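PDB 5C98: Agap007691-pb from Anopheles gambiae, which belongs to the serpin family and may act as a serine protease inhibitor, although its actual function has not been established. Local coordinates for residues F53-G58 with E114-R119; S99-E104 with F121-E126; M170-V175 with G320-C325. One frame throughout, in Å; residues are numbered along the deposited sequence.

Contact 1. Residues F53-G58 with E114-R119; sequences FYPLAG and ERLFHR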
ATOM      1  N   PHE A  53       0.578  17.194  -6.017  1.00 16.40           N
ATOM      2  CA  PHE A  53       1.301  17.967  -7.018  1.00 15.91           C
ATOM      3  C   PHE A  53       0.446  18.345  -8.220  1.00 17.79           C
ATOM      4  O   PHE A  53       0.886  19.143  -9.046  1.00 17.73           O
ATOM      5  CB  PHE A  53       2.522  17.158  -7.461  1.00 18.74           C
ATOM      6  CG  PHE A  53       3.501  16.948  -6.362  1.00 18.43           C
ATOM      7  CD1 PHE A  53       4.484  17.882  -6.131  1.00 20.34           C
ATOM      8  CD2 PHE A  53       3.388  15.863  -5.497  1.00 19.86           C
ATOM      9  CE1 PHE A  53       5.387  17.716  -5.094  1.00 22.89           C
ATOM     10  CE2 PHE A  53       4.285  15.703  -4.441  1.00 22.95           C
ATOM     11  CZ  PHE A  53       5.281  16.632  -4.250  1.00 19.89           C
ATOM     12  N   TYR A  54      -0.763  17.796  -8.350  1.00 16.41           N
ATOM     13  CA  TYR A  54      -1.593  18.096  -9.512  1.00 17.08           C
ATOM     14  C   TYR A  54      -1.842  19.575  -9.716  1.00 17.59           C
ATOM     15  O   TYR A  54      -1.752  20.028 -10.865  1.00 18.70           O
ATOM     16  CB  TYR A  54      -2.909  17.337  -9.352  1.00 19.14           C
ATOM     17  CG  TYR A  54      -3.964  17.518 -10.416  1.00 17.53           C
ATOM     18  CD1 TYR A  54      -3.743  17.070 -11.714  1.00 18.05           C
ATOM     19  CD2 TYR A  54      -5.210  18.017 -10.096  1.00 18.89           C
ATOM     20  CE1 TYR A  54      -4.711  17.168 -12.663  1.00 20.85           C
ATOM     21  CE2 TYR A  54      -6.190  18.132 -11.040  1.00 20.32           C
ATOM     22  CZ  TYR A  54      -5.942  17.695 -12.324  1.00 19.95           C
ATOM     23  OH  TYR A  54      -6.920  17.782 -13.288  1.00 23.19           O
ATOM     24  N   PRO A  55      -2.129  20.371  -8.686  1.00 17.36           N
ATOM     25  CA  PRO A  55      -2.337  21.809  -8.923  1.00 18.16           C
ATOM     26  C   PRO A  55      -1.091  22.538  -9.403  1.00 22.49           C
ATOM     27  O   PRO A  55      -1.218  23.651  -9.928  1.00 25.35           O
ATOM     28  CB  PRO A  55      -2.798  22.331  -7.553  1.00 20.44           C
ATOM     29  CG  PRO A  55      -3.171  21.123  -6.773  1.00 25.54           C
ATOM     30  CD  PRO A  55      -2.348  20.015  -7.275  1.00 17.99           C
ATOM     31  N   LEU A  56       0.089  21.957  -9.224  1.00 20.34           N
ATOM     32  CA  LEU A  56       1.360  22.571  -9.591  1.00 25.02           C
ATOM     33  C   LEU A  56       1.854  22.107 -10.941  1.00 17.99           C
ATOM     34  O   LEU A  56       2.910  22.540 -11.394  1.00 20.49           O
ATOM     35  CB  LEU A  56       2.416  22.210  -8.535  1.00 26.62           C
ATOM     36  CG  LEU A  56       1.972  22.530  -7.105  1.00 31.04           C
ATOM     37  CD1 LEU A  56       3.136  22.493  -6.157  1.00 38.06           C
ATOM     38  CD2 LEU A  56       1.290  23.885  -7.023  1.00 40.60           C
ATOM     39  N   ALA A  57       1.111  21.233 -11.595  1.00 18.08           N
ATOM     40  CA  ALA A  57       1.598  20.509 -12.749  1.00 17.55           C
ATOM     41  C   ALA A  57       1.179  21.200 -14.031  1.00 18.47           C
ATOM     42  O   ALA A  57       0.094  21.775 -14.126  1.00 22.84           O
ATOM     43  CB  ALA A  57       1.034  19.082 -12.732  1.00 19.35           C
ATOM     44  N   GLY A  58       2.042  21.107 -15.045  1.00 21.37           N
ATOM     45  CA  GLY A  58       1.723  21.594 -16.365  1.00 21.88           C
ATOM     46  C   GLY A  58       0.786  20.646 -17.087  1.00 23.84           C
ATOM     47  O   GLY A  58       0.328  19.638 -16.551  1.00 21.96           O
ATOM     48  N   GLU A 114       4.016  26.656  -1.192  1.00 19.19           N
ATOM     49  CA  GLU A 114       3.980  26.838   0.256  1.00 22.07           C
ATOM     50  C   GLU A 114       2.551  26.819   0.771  1.00 20.55           C
ATOM     51  O   GLU A 114       2.247  26.172   1.779  1.00 22.38           O
ATOM     52  CB  GLU A 114       4.637  28.166   0.614  1.00 22.69           C
ATOM     53  CG  GLU A 114       6.144  28.204   0.429  1.00 27.91           C
ATOM     54  CD  GLU A 114       6.726  29.595   0.679  1.00 40.81           C
ATOM     55  OE1 GLU A 114       5.998  30.608   0.502  1.00 39.94           O
ATOM     56  OE2 GLU A 114       7.913  29.670   1.068  1.00 37.78           O
ATOM     57  N   ARG A 115       1.648  27.540   0.103  1.00 20.33           N
ATOM     58  CA  ARG A 115       0.261  27.564   0.553  1.00 19.89           C
ATOM     59  C   ARG A 115      -0.312  26.151   0.577  1.00 18.88           C
ATOM     60  O   ARG A 115      -0.932  25.733   1.563  1.00 22.68           O
ATOM     61  CB  ARG A 115      -0.580  28.466  -0.362  1.00 22.80           C
ATOM     62  CG  ARG A 115      -2.055  28.550   0.073  1.00 24.18           C
ATOM     63  CD  ARG A 115      -2.929  29.369  -0.887  1.00 26.08           C
ATOM     64  NE  ARG A 115      -2.998  28.788  -2.233  1.00 27.21           N
ATOM     65  CZ  ARG A 115      -3.858  27.845  -2.627  1.00 27.31           C
ATOM     66  NH1 ARG A 115      -4.758  27.365  -1.782  1.00 31.88           N
ATOM     67  NH2 ARG A 115      -3.840  27.397  -3.880  1.00 32.13           N
ATOM     68  N   LEU A 116      -0.102  25.398  -0.498  1.00 18.72           N
ATOM     69  CA  LEU A 116      -0.714  24.087  -0.608  1.00 18.18           C
ATOM     70  C   LEU A 116      -0.055  23.084   0.337  1.00 18.73           C
ATOM     71  O   LEU A 116      -0.746  22.327   1.027  1.00 20.50           O
ATOM     72  CB  LEU A 116      -0.646  23.599  -2.057  1.00 20.65           C
ATOM     73  CG  LEU A 116      -1.589  24.300  -3.011  1.00 24.36           C
ATOM     74  CD1 LEU A 116      -1.235  23.888  -4.427  1.00 27.05           C
ATOM     75  CD2 LEU A 116      -3.023  23.946  -2.678  1.00 24.23           C
ATOM     76  N   PHE A 117       1.275  23.068   0.387  1.00 17.72           N
ATOM     77  CA  PHE A 117       1.971  22.010   1.106  1.00 17.86           C
ATOM     78  C   PHE A 117       2.196  22.334   2.570  1.00 21.57           C
ATOM     79  O   PHE A 117       2.369  21.404   3.365  1.00 22.85           O
ATOM     80  CB  PHE A 117       3.277  21.656   0.387  1.00 18.14           C
ATOM     81  CG  PHE A 117       3.085  20.751  -0.799  1.00 17.72           C
ATOM     82  CD1 PHE A 117       2.467  21.196  -1.965  1.00 19.48           C
ATOM     83  CD2 PHE A 117       3.502  19.427  -0.755  1.00 18.34           C
ATOM     84  CE1 PHE A 117       2.285  20.356  -3.045  1.00 19.14           C
ATOM     85  CE2 PHE A 117       3.313  18.580  -1.850  1.00 17.52           C
ATOM     86  CZ  PHE A 117       2.695  19.046  -2.984  1.00 18.44           C
ATOM     87  N   HIS A 118       2.197  23.609   2.950  1.00 23.22           N
ATOM     88  CA  HIS A 118       2.371  23.974   4.354  1.00 24.21           C
ATOM     89  C   HIS A 118       1.066  24.265   5.052  1.00 27.48           C
ATOM     90  O   HIS A 118       0.992  24.121   6.277  1.00 36.26           O
ATOM     91  CB  HIS A 118       3.268  25.206   4.511  1.00 26.22           C
ATOM     92  CG  HIS A 118       4.666  25.006   4.030  1.00 28.03           C
ATOM     93  ND1 HIS A 118       5.521  26.058   3.779  1.00 32.26           N
ATOM     94  CD2 HIS A 118       5.370  23.881   3.771  1.00 31.71           C
ATOM     95  CE1 HIS A 118       6.684  25.587   3.368  1.00 35.25           C
ATOM     96  NE2 HIS A 118       6.618  24.269   3.353  1.00 34.46           N
ATOM     97  N   ARG A 119       0.044  24.707   4.311  1.00 24.83           N
ATOM     98  CA  ARG A 119      -1.165  25.241   4.919  1.00 30.24           C
ATOM     99  C   ARG A 119      -2.462  24.658   4.373  1.00 29.82           C
ATOM    100  O   ARG A 119      -3.530  25.114   4.784  1.00 37.72           O
ATOM    101  CB  ARG A 119      -1.192  26.790   4.825  1.00 30.28           C
ATOM    102  CG  ARG A 119       0.146  27.450   5.247  1.00 34.31           C
ATOM    103  CD  ARG A 119       0.104  28.995   5.333  1.00 30.91           C
ATOM    104  NE  ARG A 119      -0.276  29.625   4.071  1.00 38.10           N
ATOM    105  CZ  ARG A 119       0.571  30.050   3.135  1.00 36.55           C
ATOM    106  NH1 ARG A 119       1.882  29.928   3.289  1.00 45.83           N
ATOM    107  NH2 ARG A 119       0.097  30.613   2.032  1.00 46.31           N
TER

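Contact 2. Residues S99-E104 with F121-E126; sequences SFVLVE and FQTTVE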
ATOM      1  N   SER A  99       2.282  10.967   4.140  1.00 15.17           N
ATOM      2  CA  SER A  99       3.213  11.411   3.116  1.00 14.97           C
ATOM      3  C   SER A  99       4.242  12.370   3.694  1.00 15.44           C
ATOM      4  O   SER A  99       4.011  13.061   4.691  1.00 17.23           O
ATOM      5  CB  SER A  99       2.498  12.087   1.958  1.00 15.98           C
ATOM      6  OG  SER A  99       1.759  13.210   2.398  1.00 16.29           O
ATOM      7  N   PHE A 100       5.383  12.436   3.012  1.00 16.52           N
ATOM      8  CA  PHE A 100       6.497  13.257   3.458  1.00 15.97           C
ATOM      9  C   PHE A 100       7.219  13.702   2.201  1.00 15.51           C
ATOM     10  O   PHE A 100       7.364  12.919   1.247  1.00 17.35           O
ATOM     11  CB  PHE A 100       7.397  12.409   4.352  1.00 15.51           C
ATOM     12  CG  PHE A 100       8.537  13.140   4.965  1.00 16.99           C
ATOM     13  CD1 PHE A 100       8.320  13.951   6.059  1.00 17.80           C
ATOM     14  CD2 PHE A 100       9.826  13.024   4.460  1.00 19.42           C
ATOM     15  CE1 PHE A 100       9.366  14.660   6.658  1.00 18.33           C
ATOM     16  CE2 PHE A 100      10.878  13.715   5.057  1.00 19.08           C
ATOM     17  CZ  PHE A 100      10.652  14.550   6.139  1.00 18.28           C
ATOM     18  N   VAL A 101       7.648  14.947   2.188  1.00 15.19           N
ATOM     19  CA  VAL A 101       8.262  15.540   1.014  1.00 16.38           C
ATOM     20  C   VAL A 101       9.610  16.110   1.408  1.00 17.27           C
ATOM     21  O   VAL A 101       9.712  16.843   2.404  1.00 18.45           O
ATOM     22  CB  VAL A 101       7.374  16.650   0.429  1.00 15.27           C
ATOM     23  CG1 VAL A 101       7.963  17.229  -0.828  1.00 18.12           C
ATOM     24  CG2 VAL A 101       5.961  16.150   0.185  1.00 17.54           C
ATOM     25  N   LEU A 102      10.641  15.789   0.622  1.00 15.36           N
ATOM     26  CA  LEU A 102      11.924  16.472   0.717  1.00 15.49           C
ATOM     27  C   LEU A 102      12.052  17.477  -0.416  1.00 16.05           C
ATOM     28  O   LEU A 102      11.728  17.184  -1.563  1.00 17.50           O
ATOM     29  CB  LEU A 102      13.101  15.504   0.605  1.00 18.61           C
ATOM     30  CG  LEU A 102      13.283  14.466   1.704  1.00 18.78           C
ATOM     31  CD1 LEU A 102      14.425  13.539   1.335  1.00 16.25           C
ATOM     32  CD2 LEU A 102      13.565  15.175   3.019  1.00 20.89           C
ATOM     33  N   VAL A 103      12.523  18.669  -0.082  1.00 16.72           N
ATOM     34  CA  VAL A 103      12.856  19.692  -1.065  1.00 17.67           C
ATOM     35  C   VAL A 103      14.280  20.164  -0.801  1.00 19.65           C
ATOM     36  O   VAL A 103      14.741  20.220   0.347  1.00 19.42           O
ATOM     37  CB  VAL A 103      11.885  20.898  -1.046  1.00 19.07           C
ATOM     38  CG1 VAL A 103      10.501  20.493  -1.524  1.00 18.69           C
ATOM     39  CG2 VAL A 103      11.824  21.536   0.335  1.00 19.87           C
ATOM     40  N   GLU A 104      14.983  20.504  -1.879  1.00 18.72           N
ATOM     41  CA  GLU A 104      16.332  21.054  -1.745  1.00 20.10           C
ATOM     42  C   GLU A 104      16.294  22.388  -1.006  1.00 19.80           C
ATOM     43  O   GLU A 104      15.655  23.349  -1.449  1.00 21.13           O
ATOM     44  CB  GLU A 104      16.965  21.228  -3.131  1.00 21.02           C
ATOM     45  CG  GLU A 104      18.267  22.044  -3.179  1.00 23.68           C
ATOM     46  CD  GLU A 104      19.333  21.584  -2.194  1.00 26.13           C
ATOM     47  OE1 GLU A 104      19.537  20.354  -2.057  1.00 24.44           O
ATOM     48  OE2 GLU A 104      19.960  22.472  -1.567  1.00 26.96           O
ATOM     49  N   PHE A 121      -2.651  20.866   2.456  1.00 19.46           N
ATOM     50  CA  PHE A 121      -2.630  19.410   2.469  1.00 19.16           C
ATOM     51  C   PHE A 121      -2.100  18.886   3.795  1.00 18.70           C
ATOM     52  O   PHE A 121      -1.297  19.533   4.470  1.00 20.77           O
ATOM     53  CB  PHE A 121      -1.728  18.888   1.347  1.00 18.41           C
ATOM     54  CG  PHE A 121      -2.269  19.104  -0.031  1.00 17.43           C
ATOM     55  CD1 PHE A 121      -3.573  18.719  -0.375  1.00 20.28           C
ATOM     56  CD2 PHE A 121      -1.472  19.681  -0.991  1.00 19.56           C
ATOM     57  CE1 PHE A 121      -4.044  18.929  -1.673  1.00 19.85           C
ATOM     58  CE2 PHE A 121      -1.937  19.877  -2.258  1.00 18.70           C
ATOM     59  CZ  PHE A 121      -3.206  19.495  -2.603  1.00 21.69           C
ATOM     60  N   GLN A 122      -2.569  17.695   4.157  1.00 17.98           N
ATOM     61  CA  GLN A 122      -2.110  16.936   5.322  1.00 18.43           C
ATOM     62  C   GLN A 122      -0.848  16.209   4.887  1.00 17.10           C
ATOM     63  O   GLN A 122      -0.893  15.107   4.335  1.00 18.37           O
ATOM     64  CB  GLN A 122      -3.234  15.990   5.718  1.00 22.11           C
ATOM     65  CG  GLN A 122      -3.067  15.011   6.817  1.00 36.84           C
ATOM     66  CD  GLN A 122      -4.361  14.192   6.980  1.00 41.63           C
ATOM     67  OE1 GLN A 122      -5.451  14.594   6.516  1.00 34.20           O
ATOM     68  NE2 GLN A 122      -4.244  13.042   7.620  1.00 40.09           N
ATOM     69  N   THR A 123       0.287  16.871   5.095  1.00 17.49           N
ATOM     70  CA  THR A 123       1.588  16.360   4.706  1.00 17.28           C
ATOM     71  C   THR A 123       2.626  17.143   5.495  1.00 18.95           C
ATOM     72  O   THR A 123       2.308  18.103   6.199  1.00 20.37           O
ATOM     73  CB  THR A 123       1.809  16.465   3.182  1.00 16.93           C
ATOM     74  OG1 THR A 123       2.954  15.690   2.816  1.00 17.71           O
ATOM     75  CG2 THR A 123       2.017  17.898   2.717  1.00 18.68           C
ATOM     76  N   THR A 124       3.875  16.700   5.387  1.00 17.83           N
ATOM     77  CA  THR A 124       5.014  17.391   5.972  1.00 18.96           C
ATOM     78  C   THR A 124       6.089  17.541   4.906  1.00 16.95           C
ATOM     79  O   THR A 124       6.417  16.581   4.203  1.00 16.67           O
ATOM     80  CB  THR A 124       5.539  16.634   7.200  1.00 20.48           C
ATOM     81  OG1 THR A 124       4.566  16.723   8.264  1.00 26.27           O
ATOM     82  CG2 THR A 124       6.815  17.271   7.708  1.00 23.68           C
ATOM     83  N   VAL A 125       6.582  18.758   4.750  1.00 17.84           N
ATOM     84  CA  VAL A 125       7.683  19.070   3.844  1.00 17.09           C
ATOM     85  C   VAL A 125       8.882  19.442   4.695  1.00 18.34           C
ATOM     86  O   VAL A 125       8.780  20.307   5.578  1.00 21.59           O
ATOM     87  CB  VAL A 125       7.315  20.233   2.907  1.00 21.17           C
ATOM     88  CG1 VAL A 125       8.464  20.580   1.982  1.00 20.45           C
ATOM     89  CG2 VAL A 125       6.082  19.909   2.097  1.00 22.29           C
ATOM     90  N   GLU A 126      10.024  18.817   4.430  1.00 19.47           N
ATOM     91  CA  GLU A 126      11.266  19.186   5.099  1.00 19.57           C
ATOM     92  C   GLU A 126      12.311  19.620   4.082  1.00 18.43           C
ATOM     93  O   GLU A 126      12.655  18.835   3.179  1.00 19.38           O
ATOM     94  CB  GLU A 126      11.811  18.037   5.937  1.00 19.71           C
ATOM     95  CG  GLU A 126      13.002  18.472   6.774  1.00 28.36           C
ATOM     96  CD  GLU A 126      13.326  17.526   7.917  1.00 32.75           C
ATOM     97  OE1 GLU A 126      12.425  16.767   8.348  1.00 28.30           O
ATOM     98  OE2 GLU A 126      14.484  17.548   8.394  1.00 32.99           O
TER
HETATM   99  O   HOH W   1       0.006  12.642   5.237  1.00 18.34           O

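Contact 3. Residues M170-V175 with G320-C325; sequences MLFSGV and GFIQHC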
ATOM      1  N   MET A 170      11.540  15.081  -3.703  1.00 15.87           N
ATOM      2  CA  MET A 170      11.271  13.662  -3.531  1.00 17.29           C
ATOM      3  C   MET A 170      10.073  13.465  -2.625  1.00 17.60           C
ATOM      4  O   MET A 170       9.816  14.270  -1.727  1.00 18.53           O
ATOM      5  CB  MET A 170      12.447  12.943  -2.888  1.00 16.84           C
ATOM      6  CG  MET A 170      13.745  13.135  -3.666  1.00 19.57           C
ATOM      7  SD  MET A 170      15.034  11.980  -3.161  1.00 25.56           S
ATOM      8  CE  MET A 170      14.451  10.501  -3.953  1.00 24.21           C
ATOM      9  N   LEU A 171       9.329  12.393  -2.894  1.00 15.01           N
ATOM     10  CA  LEU A 171       8.074  12.108  -2.219  1.00 14.79           C
ATOM     11  C   LEU A 171       8.149  10.737  -1.568  1.00 14.40           C
ATOM     12  O   LEU A 171       8.774   9.821  -2.111  1.00 14.81           O
ATOM     13  CB  LEU A 171       6.909  12.111  -3.234  1.00 16.23           C
ATOM     14  CG  LEU A 171       5.497  11.850  -2.701  1.00 15.17           C
ATOM     15  CD1 LEU A 171       5.069  12.910  -1.682  1.00 16.87           C
ATOM     16  CD2 LEU A 171       4.553  11.807  -3.891  1.00 16.64           C
ATOM     17  N   PHE A 172       7.505  10.581  -0.411  1.00 16.53           N
ATOM     18  CA  PHE A 172       7.470   9.343   0.348  1.00 15.89           C
ATOM     19  C   PHE A 172       6.061   9.075   0.844  1.00 15.45           C
ATOM     20  O   PHE A 172       5.341  10.006   1.199  1.00 15.01           O
ATOM     21  CB  PHE A 172       8.473   9.407   1.509  1.00 14.34           C
ATOM     22  CG  PHE A 172       9.839   9.753   1.031  1.00 16.47           C
ATOM     23  CD1 PHE A 172      10.721   8.752   0.643  1.00 17.21           C
ATOM     24  CD2 PHE A 172      10.234  11.064   0.891  1.00 17.29           C
ATOM     25  CE1 PHE A 172      11.968   9.090   0.147  1.00 18.45           C
ATOM     26  CE2 PHE A 172      11.459  11.385   0.380  1.00 18.43           C
ATOM     27  CZ  PHE A 172      12.329  10.404   0.020  1.00 19.45           C
ATOM     28  N   SER A 173       5.667   7.796   0.830  1.00 14.77           N
ATOM     29  CA  SER A 173       4.374   7.349   1.334  1.00 16.13           C
ATOM     30  C   SER A 173       4.610   6.190   2.278  1.00 15.05           C
ATOM     31  O   SER A 173       5.271   5.218   1.905  1.00 15.69           O
ATOM     32  CB  SER A 173       3.526   6.849   0.168  1.00 15.53           C
ATOM     33  OG  SER A 173       2.482   6.006   0.653  1.00 17.04           O
ATOM     34  N   GLY A 174       4.064   6.273   3.477  1.00 14.86           N
ATOM     35  CA  GLY A 174       4.026   5.145   4.389  1.00 17.26           C
ATOM     36  C   GLY A 174       2.594   4.745   4.671  1.00 17.72           C
ATOM     37  O   GLY A 174       1.817   5.605   5.096  1.00 17.99           O
ATOM     38  N   VAL A 175       2.228   3.469   4.501  1.00 14.90           N
ATOM     39  CA  VAL A 175       0.890   2.980   4.840  1.00 15.35           C
ATOM     40  C   VAL A 175       1.041   1.750   5.732  1.00 14.83           C
ATOM     41  O   VAL A 175       1.527   0.707   5.279  1.00 14.67           O
ATOM     42  CB  VAL A 175       0.033   2.659   3.623  1.00 15.11           C
ATOM     43  CG1 VAL A 175      -1.328   2.114   4.050  1.00 17.47           C
ATOM     44  CG2 VAL A 175      -0.117   3.940   2.783  1.00 16.75           C
ATOM     45  N   GLY A 320      11.938  11.276  -7.297  1.00 18.81           N
ATOM     46  CA  GLY A 320      11.763   9.970  -6.721  1.00 17.49           C
ATOM     47  C   GLY A 320      10.477   9.902  -5.943  1.00 16.44           C
ATOM     48  O   GLY A 320       9.975  10.931  -5.476  1.00 17.42           O
ATOM     49  N   PHE A 321       9.947   8.692  -5.824  1.00 17.12           N
ATOM     50  CA  PHE A 321       8.750   8.435  -5.015  1.00 16.17           C
ATOM     51  C   PHE A 321       8.900   7.019  -4.492  1.00 18.18           C
ATOM     52  O   PHE A 321       8.856   6.072  -5.280  1.00 17.21           O
ATOM     53  CB  PHE A 321       7.481   8.595  -5.860  1.00 17.73           C
ATOM     54  CG  PHE A 321       6.183   8.452  -5.088  1.00 16.07           C
ATOM     55  CD1 PHE A 321       6.172   8.366  -3.701  1.00 17.51           C
ATOM     56  CD2 PHE A 321       4.973   8.401  -5.760  1.00 18.02           C
ATOM     57  CE1 PHE A 321       4.959   8.236  -2.988  1.00 19.72           C
ATOM     58  CE2 PHE A 321       3.782   8.258  -5.048  1.00 17.14           C
ATOM     59  CZ  PHE A 321       3.786   8.180  -3.680  1.00 18.73           C
ATOM     60  N   ILE A 322       9.110   6.875  -3.186  1.00 16.21           N
ATOM     61  CA  ILE A 322       9.253   5.593  -2.512  1.00 16.61           C
ATOM     62  C   ILE A 322       8.083   5.401  -1.562  1.00 15.93           C
ATOM     63  O   ILE A 322       7.696   6.331  -0.846  1.00 16.96           O
ATOM     64  CB  ILE A 322      10.585   5.520  -1.735  1.00 19.75           C
ATOM     65  CG1 ILE A 322      11.782   5.640  -2.691  1.00 23.88           C
ATOM     66  CG2 ILE A 322      10.668   4.239  -0.931  1.00 18.58           C
ATOM     67  CD1 ILE A 322      11.886   4.561  -3.733  1.00 27.09           C
ATOM     68  N   GLN A 323       7.563   4.182  -1.528  1.00 13.59           N
ATOM     69  CA  GLN A 323       6.530   3.778  -0.585  1.00 14.99           C
ATOM     70  C   GLN A 323       7.041   2.654   0.302  1.00 14.54           C
ATOM     71  O   GLN A 323       7.823   1.806  -0.127  1.00 15.29           O
ATOM     72  CB  GLN A 323       5.263   3.311  -1.292  1.00 15.10           C
ATOM     73  CG  GLN A 323       4.124   2.950  -0.380  1.00 15.51           C
ATOM     74  CD  GLN A 323       2.820   2.740  -1.124  1.00 14.56           C
ATOM     75  OE1 GLN A 323       2.628   1.741  -1.821  1.00 15.34           O
ATOM     76  NE2 GLN A 323       1.910   3.690  -0.985  1.00 13.96           N
ATOM     77  N   HIS A 324       6.594   2.638   1.559  1.00 14.78           N
ATOM     78  CA  HIS A 324       6.907   1.562   2.489  1.00 15.62           C
ATOM     79  C   HIS A 324       5.641   1.217   3.240  1.00 15.56           C
ATOM     80  O   HIS A 324       4.978   2.103   3.793  1.00 16.60           O
ATOM     81  CB  HIS A 324       8.012   2.000   3.459  1.00 15.67           C
ATOM     82  CG  HIS A 324       8.902   0.894   3.926  1.00 17.24           C
ATOM     83  ND1 HIS A 324      10.271   1.046   4.040  1.00 20.23           N
ATOM     84  CD2 HIS A 324       8.632  -0.361   4.350  1.00 17.54           C
ATOM     85  CE1 HIS A 324      10.799  -0.069   4.505  1.00 19.21           C
ATOM     86  NE2 HIS A 324       9.828  -0.946   4.700  1.00 20.67           N
ATOM     87  N   CYS A 325       5.260  -0.053   3.192  1.00 14.93           N
ATOM     88  CA  CYS A 325       4.012  -0.503   3.769  1.00 15.29           C
ATOM     89  C   CYS A 325       4.267  -1.568   4.813  1.00 15.67           C
ATOM     90  O   CYS A 325       5.242  -2.318   4.735  1.00 16.39           O
ATOM     91  CB  CYS A 325       3.105  -1.091   2.709  1.00 14.44           C
ATOM     92  SG  CYS A 325       2.413   0.166   1.573  1.00 17.96           S
TER

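Contact 1. Residues F53-G58 with E114-R119
The F117 ring drives its edge into the F53 ring in a tilted edge-to-face pair. The two planes meet at 52° and the centroids lie 4.8 Å apart. F117 CZ stands 3.6 Å above the F53 plane, over the ring centre, while its neighbour F117 CE2 comes to 3.7 Å from F53 CZ. On the other side of CZ, F117 CE1 meets L56, whose CD1 lies 3.9 Å from it. L56 is thus forked between two partners, because its second methyl, CD2, rests 3.6 Å from L116 CD1. The side chains of L56 and L116 run past one another in opposite directions at this point. L116 CD1 also touches P55, reaching within 3.8 Å of CB and close to CG, so one leucine methyl sits against two neighbours of the 54-56 3-10 turn.

That turn is fixed by its own backbone bond from L56 N to F53 O, at 2.9 Å, and it sets P55 and L56 with their CB atoms directed at the helix. The CB of F53 points away, but its ring still reaches back to F117. With CG anti to its carbonyl carbon (chi1 -80°), F117 starts out from the helix toward F53 and L56. Further out, M52 and F113 also pack on F117, I79 of helix 75-89 joins P55 and L116, and the F53 ring extends to L169 and L171 of strand 169-177.

In serpin terms, helix 111-119 is helix E, here set against the connection between helices B and C. No hydrogen bond or salt bridge spans the two segments, so the attachment depends on the fit of buried methyls and rings, with F117 meeting both F53 and L56.

Contact 2. Residues S99-E104 with F121-E126
V101 is gripped through both its backbone N and its O by the partner strand. E126 N donates to V101 O at 2.8 Å, nearly straight at 168°, and V101 N donates to T124 O at 2.9 Å. A third bond, V103 N to E126 O, is longer at 3.3 Å, with the donor lifted out of the carbonyl plane. At the entry to the pair the backbones are wider apart, and T124 N is buried without a partner. A side-chain pair and a water bridge the gap: the hydroxyls S99 OG and T123 OG1 are hydrogen-bonded at 2.8 Å, and a water accepts from backbone S99 N and donates to Q122 O.

The strands run parallel, V101 opposite V125 and L102 opposite E126, their axes at 24°. They are s2A and s1A of the serpin sheet A, joined through helix 111-119 in a beta-alpha-beta connection, with 124-128 outside 95-104.

Side chains alternate between two faces. On one, V101, V103 and V125 form a small aliphatic patch, with V125 CG2 3.9 Å from V101 CB and V125 CG1 3.9 Å from V103 CG2; F117 of helix 111-119 lies on V101 and V125, and F113 on V103. On the opposite face F100 has CG anti to its backbone N (chi1 -176°), which starts the ring towards the neighbouring strand. There its CE1 rim atom meets T124 CG2 at 3.8 Å. E126, its chain extended, brings OE1 to the edge of the ring, in its plane and 3.6 Å from F100 CZ, where the carboxylate oxygen meets the C-H rim, an approach consistent with a weakly favourable electrostatic contact. Helix 133-146 covers this side, F143 stacking on F100 and A139 touching E126.

Contact 3. Residues M170-V175 with G320-C325
L171 lays its CD2 methyl squarely over the F321 ring, 3.5 Å from the centroid and 5° off the normal, a CH-pi contact between side chains lying side by side and pointing the same way. S173 CB approaches the same ring at its edge, 3.7 Å from F321 CE1. Next along this face Q323 NE2 donates to S173 OG at 2.9 Å in a practically straight bond (179°), the oxygen lying in the amide plane. S173 OG is also hydrogen-bonded to H45 ND1, and Q323 OE1 takes S42 N, which fixes the amide's rotation from both ends.

Five backbone bonds stitch the parallel strands together from L171 N-G320 O to V175 N-H324 O. These are s3A and s5A, the central pair of the serpin sheet A. In inhibitory serpins the cleaved reactive loop inserts between them; here they are zipped directly to each other, as in the native, uninserted state. S42, H45, S173 and Q323, on the helix-B side of the sheet, probably correspond to what is known as the shutter region.

On the reverse face M170 bends at its last torsion (chi3 76°), bringing CE to 3.9 Å from G320 CA. F172 then sets CD1 obliquely against I322 CB at 4.0 Å, while H324 leads away from G174 to F154, whose carbonyl oxygen accepts from ND1.

In the fold
From the N terminus, residues 53-58 follow helix 43-51; the chain then passes through helices 59-69 and 75-89 and strand 95-104 before contact 1 closes a 55-residue loop on helix 111-119. Strand 95-104 lies within that loop and pairs beyond it, so contacts 1 and 2 cross, and contact 2 closes only a short 16-residue excursion through the same helix. Contact 3 follows in series, spanning 144 residues to bring strand 320-328 beside 169-177. Strands 95-104 and 169-177 are antiparallel neighbours, linked by F100 O-F172 N and L102 N-M170 O, so contacts 2 and 3 belong to one sheet. F53 touches L171, joining contact 1 to contact 3.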